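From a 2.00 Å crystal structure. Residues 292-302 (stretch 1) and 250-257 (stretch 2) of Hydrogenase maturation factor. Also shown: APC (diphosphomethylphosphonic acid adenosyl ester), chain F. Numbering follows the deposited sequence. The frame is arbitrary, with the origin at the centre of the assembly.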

# COMPACT_ATOMS: atom_id res chain seq x y z
N LYS A 292 24.66 -2.56 12.17
CA LYS A 292 24.50 -1.92 10.87
C LYS A 292 24.53 -2.93 9.72
O LYS A 292 25.32 -3.85 9.74
CB LYS A 292 25.62 -0.88 10.65
CG LYS A 292 25.41 0.43 11.40
CD LYS A 292 26.45 1.46 10.97
CE LYS A 292 26.37 2.70 11.82
NZ LYS A 292 27.11 2.50 13.10
N LEU A 293 23.66 -2.74 8.74
CA LEU A 293 23.75 -3.49 7.48
C LEU A 293 24.82 -2.84 6.59
O LEU A 293 25.47 -1.87 7.00
CB LEU A 293 22.38 -3.56 6.80
CG LEU A 293 21.23 -4.23 7.57
CD1 LEU A 293 19.87 -4.10 6.84
CD2 LEU A 293 21.53 -5.71 7.87
N ALA A 294 25.03 -3.39 5.39
CA ALA A 294 26.06 -2.89 4.47
C ALA A 294 25.76 -1.47 3.99
O ALA A 294 24.60 -1.05 4.01
CB ALA A 294 26.16 -3.82 3.27
N LYS A 295 26.79 -0.75 3.56
CA LYS A 295 26.61 0.54 2.88
C LYS A 295 25.76 0.35 1.62
O LYS A 295 25.82 -0.70 0.98
CB LYS A 295 27.96 1.18 2.52
CG LYS A 295 28.87 1.40 3.72
CD LYS A 295 29.91 2.52 3.50
CE LYS A 295 31.14 2.05 2.73
NZ LYS A 295 32.36 2.90 2.95
N GLY A 296 24.96 1.36 1.27
CA GLY A 296 24.10 1.27 0.09
C GLY A 296 22.76 0.60 0.31
O GLY A 296 22.02 0.38 -0.64
N ILE A 297 22.42 0.27 1.56
CA ILE A 297 21.08 -0.25 1.84
C ILE A 297 20.14 0.94 2.04
O ILE A 297 19.13 1.10 1.32
CB ILE A 297 21.03 -1.20 3.09
CG1 ILE A 297 21.85 -2.49 2.88
CG2 ILE A 297 19.59 -1.51 3.51
CD1 ILE A 297 21.36 -3.38 1.79
N ALA A 298 20.44 1.76 3.05
CA ALA A 298 19.59 2.90 3.37
C ALA A 298 20.44 4.04 3.90
O ALA A 298 20.20 4.57 5.00
CB ALA A 298 18.50 2.50 4.37
N ASP A 299 21.44 4.42 3.12
CA ASP A 299 22.37 5.47 3.51
C ASP A 299 21.64 6.79 3.74
O ASP A 299 20.77 7.16 2.96
CB ASP A 299 23.46 5.68 2.45
CG ASP A 299 24.29 4.43 2.20
OD1 ASP A 299 24.86 4.35 1.09
OD2 ASP A 299 24.38 3.55 3.09
N ASP A 300 22.00 7.46 4.83
CA ASP A 300 21.51 8.80 5.17
C ASP A 300 20.03 8.84 5.54
O ASP A 300 19.43 9.91 5.58
CB ASP A 300 21.85 9.81 4.06
CG ASP A 300 23.33 9.85 3.74
OD1 ASP A 300 24.16 9.98 4.67
OD2 ASP A 300 23.68 9.75 2.55
N LEU A 301 19.45 7.66 5.78
CA LEU A 301 18.15 7.57 6.42
C LEU A 301 18.30 6.97 7.82
O LEU A 301 19.25 6.23 8.09
CB LEU A 301 17.19 6.72 5.57
CG LEU A 301 16.96 7.20 4.12
CD1 LEU A 301 16.06 6.23 3.35
CD2 LEU A 301 16.38 8.60 4.10
N ASP A 302 17.35 7.30 8.71
CA ASP A 302 17.40 6.76 10.06
C ASP A 302 16.46 5.56 10.24
O ASP A 302 16.27 5.08 11.36
CB ASP A 302 17.16 7.85 11.12
CG ASP A 302 15.73 8.37 11.16
OD1 ASP A 302 14.93 8.11 10.23
OD2 ASP A 302 15.41 9.07 12.14
PG APC F . 11.83 0.27 -9.02
O1G APC F . 11.55 -1.19 -8.77
O2G APC F . 13.27 0.63 -8.78
O3G APC F . 11.30 0.79 -10.32
PB APC F . 10.54 0.71 -6.48
O1B APC F . 9.42 -0.27 -6.67
O2B APC F . 10.15 1.99 -5.76
O3B APC F . 11.02 1.17 -7.94
PA APC F . 11.70 -1.59 -4.68
O1A APC F . 13.01 -1.92 -4.01
O2A APC F . 11.10 -2.69 -5.47
C3A APC F . 11.97 -0.07 -5.67
O5' APC F . 10.58 -1.20 -3.59
C5' APC F . 10.84 -1.03 -2.20
C4' APC F . 10.09 0.21 -1.72
O4' APC F . 10.27 0.28 -0.30
C3' APC F . 10.68 1.48 -2.33
O3' APC F . 9.66 2.42 -2.71
C2' APC F . 11.48 2.08 -1.19
O2' APC F . 11.67 3.50 -1.33
C1' APC F . 10.70 1.60 0.04
N9 APC F . 11.65 1.59 1.15
C8 APC F . 12.64 0.69 1.39
N7 APC F . 13.33 1.06 2.50
C5 APC F . 12.79 2.21 2.95
C6 APC F . 13.04 3.15 4.07
N6 APC F . 14.03 2.92 4.96
N1 APC F . 12.24 4.23 4.17
C2 APC F . 11.23 4.47 3.31
N3 APC F . 10.94 3.68 2.27
C4 APC F . 11.68 2.55 2.06
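Stretch 2, residues 250-257: KPFAVMMR

Stretch 1 has no regular helix or strand; it is folded by two type II beta turns in succession, Ala294 to Ile297 and Ala298 to Leu301. Stretch 2 is extended from Lys250 to Met256, with Val254 and Met255 in a strand, and runs antiparallel to it: Leu293 lies beside Val254 and Met256, and Leu301 beside Pro251. The chains come closest where the turns meet, with Ala298 CA 4.6 Å from Pro251 CA and Ile297 CA 5.3 Å from Phe252 CA.

One backbone hydrogen bond joins the stretches at this register, Phe252 N to Ile297 O at 2.9 Å and 158°. The same Ile297 O receives a CA-H...O contact from Pro251 CA at 3.3 Å. At Gly296 (phi/psi 86/6) a CB would be jammed against the carbonyl O of Lys295, which by itself calls for glycine; Gly296 N donates to Asp299 OD2 at 2.9 Å, tying the first turn to the second.

Beside the Phe252-Ile297 bond the side-chain packing is mostly apolar. Val254 CG2 meets Leu293 CD1 at 3.9 Å and Ile297 CG2 at 4.0 Å, while Met256 CE reaches Leu293 CD1 at 4.0 Å. Phe252 CD2 lies 3.8 Å from Gly296 O. Pro251 packs CB on Ala298 CB at 4.1 Å and CG on Leu301 CD1 at 3.8 Å; Pro251 CG also lies 3.3 Å from APC C5, in the adenine. Lys250, whose CA-to-CB bond points away from stretch 1, hydrogen-bonds APC O2B through NZ at 2.8 Å.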

# COMPACT_ATOMS: atom_id res chain seq x y z
N LYS A 250 17.13 5.11 -4.08
CA LYS A 250 16.03 4.60 -3.28
C LYS A 250 16.53 3.49 -2.36
O LYS A 250 17.27 2.60 -2.80
CB LYS A 250 14.92 4.04 -4.17
CG LYS A 250 13.99 5.07 -4.84
CD LYS A 250 12.78 4.31 -5.43
CE LYS A 250 11.80 5.24 -6.17
NZ LYS A 250 10.76 4.44 -6.91
N PRO A 251 16.14 3.53 -1.07
CA PRO A 251 16.56 2.50 -0.10
C PRO A 251 16.03 1.11 -0.46
O PRO A 251 14.92 1.00 -1.00
CB PRO A 251 15.92 2.96 1.21
CG PRO A 251 14.70 3.79 0.77
CD PRO A 251 15.17 4.48 -0.48
N PHE A 252 16.81 0.09 -0.15
CA PHE A 252 16.39 -1.30 -0.29
C PHE A 252 15.75 -1.81 0.99
O PHE A 252 16.31 -1.62 2.09
CB PHE A 252 17.59 -2.21 -0.57
CG PHE A 252 18.13 -2.11 -1.97
CD1 PHE A 252 17.29 -2.12 -3.08
CD2 PHE A 252 19.50 -2.08 -2.17
CE1 PHE A 252 17.81 -2.07 -4.37
CE2 PHE A 252 20.03 -2.04 -3.46
CZ PHE A 252 19.19 -2.01 -4.56
N ALA A 253 14.63 -2.50 0.83
CA ALA A 253 14.04 -3.30 1.88
C ALA A 253 14.83 -4.59 2.05
O ALA A 253 15.42 -5.08 1.11
CB ALA A 253 12.59 -3.63 1.52
N VAL A 254 14.83 -5.13 3.26
CA VAL A 254 15.61 -6.32 3.60
C VAL A 254 14.70 -7.34 4.29
O VAL A 254 13.79 -6.97 5.04
CB VAL A 254 16.83 -5.92 4.50
CG1 VAL A 254 17.54 -7.13 5.08
CG2 VAL A 254 17.84 -5.10 3.69
N MET A 255 14.90 -8.62 3.97
CA MET A 255 14.24 -9.70 4.67
C MET A 255 15.14 -10.25 5.76
O MET A 255 16.30 -10.57 5.51
CB MET A 255 13.86 -10.83 3.71
CG MET A 255 13.10 -11.96 4.40
SD MET A 255 12.56 -13.26 3.27
CE MET A 255 11.19 -12.46 2.45
N MET A 256 14.61 -10.37 6.97
CA MET A 256 15.33 -10.99 8.08
C MET A 256 14.58 -12.22 8.56
O MET A 256 13.39 -12.36 8.27
CB MET A 256 15.51 -9.99 9.21
CG MET A 256 16.25 -8.74 8.73
SD MET A 256 16.89 -7.77 10.09
CE MET A 256 17.48 -6.34 9.19
N ARG A 257 15.25 -13.09 9.30
CA ARG A 257 14.69 -14.40 9.61
C ARG A 257 13.57 -14.37 10.64
O ARG A 257 12.61 -15.12 10.53
CB ARG A 257 15.81 -15.39 10.02
CG ARG A 257 16.48 -15.08 11.33
CD ARG A 257 17.91 -15.62 11.40
NE ARG A 257 17.98 -17.08 11.28
CZ ARG A 257 18.46 -17.72 10.21
NH1 ARG A 257 18.92 -17.05 9.16
NH2 ARG A 257 18.48 -19.05 10.21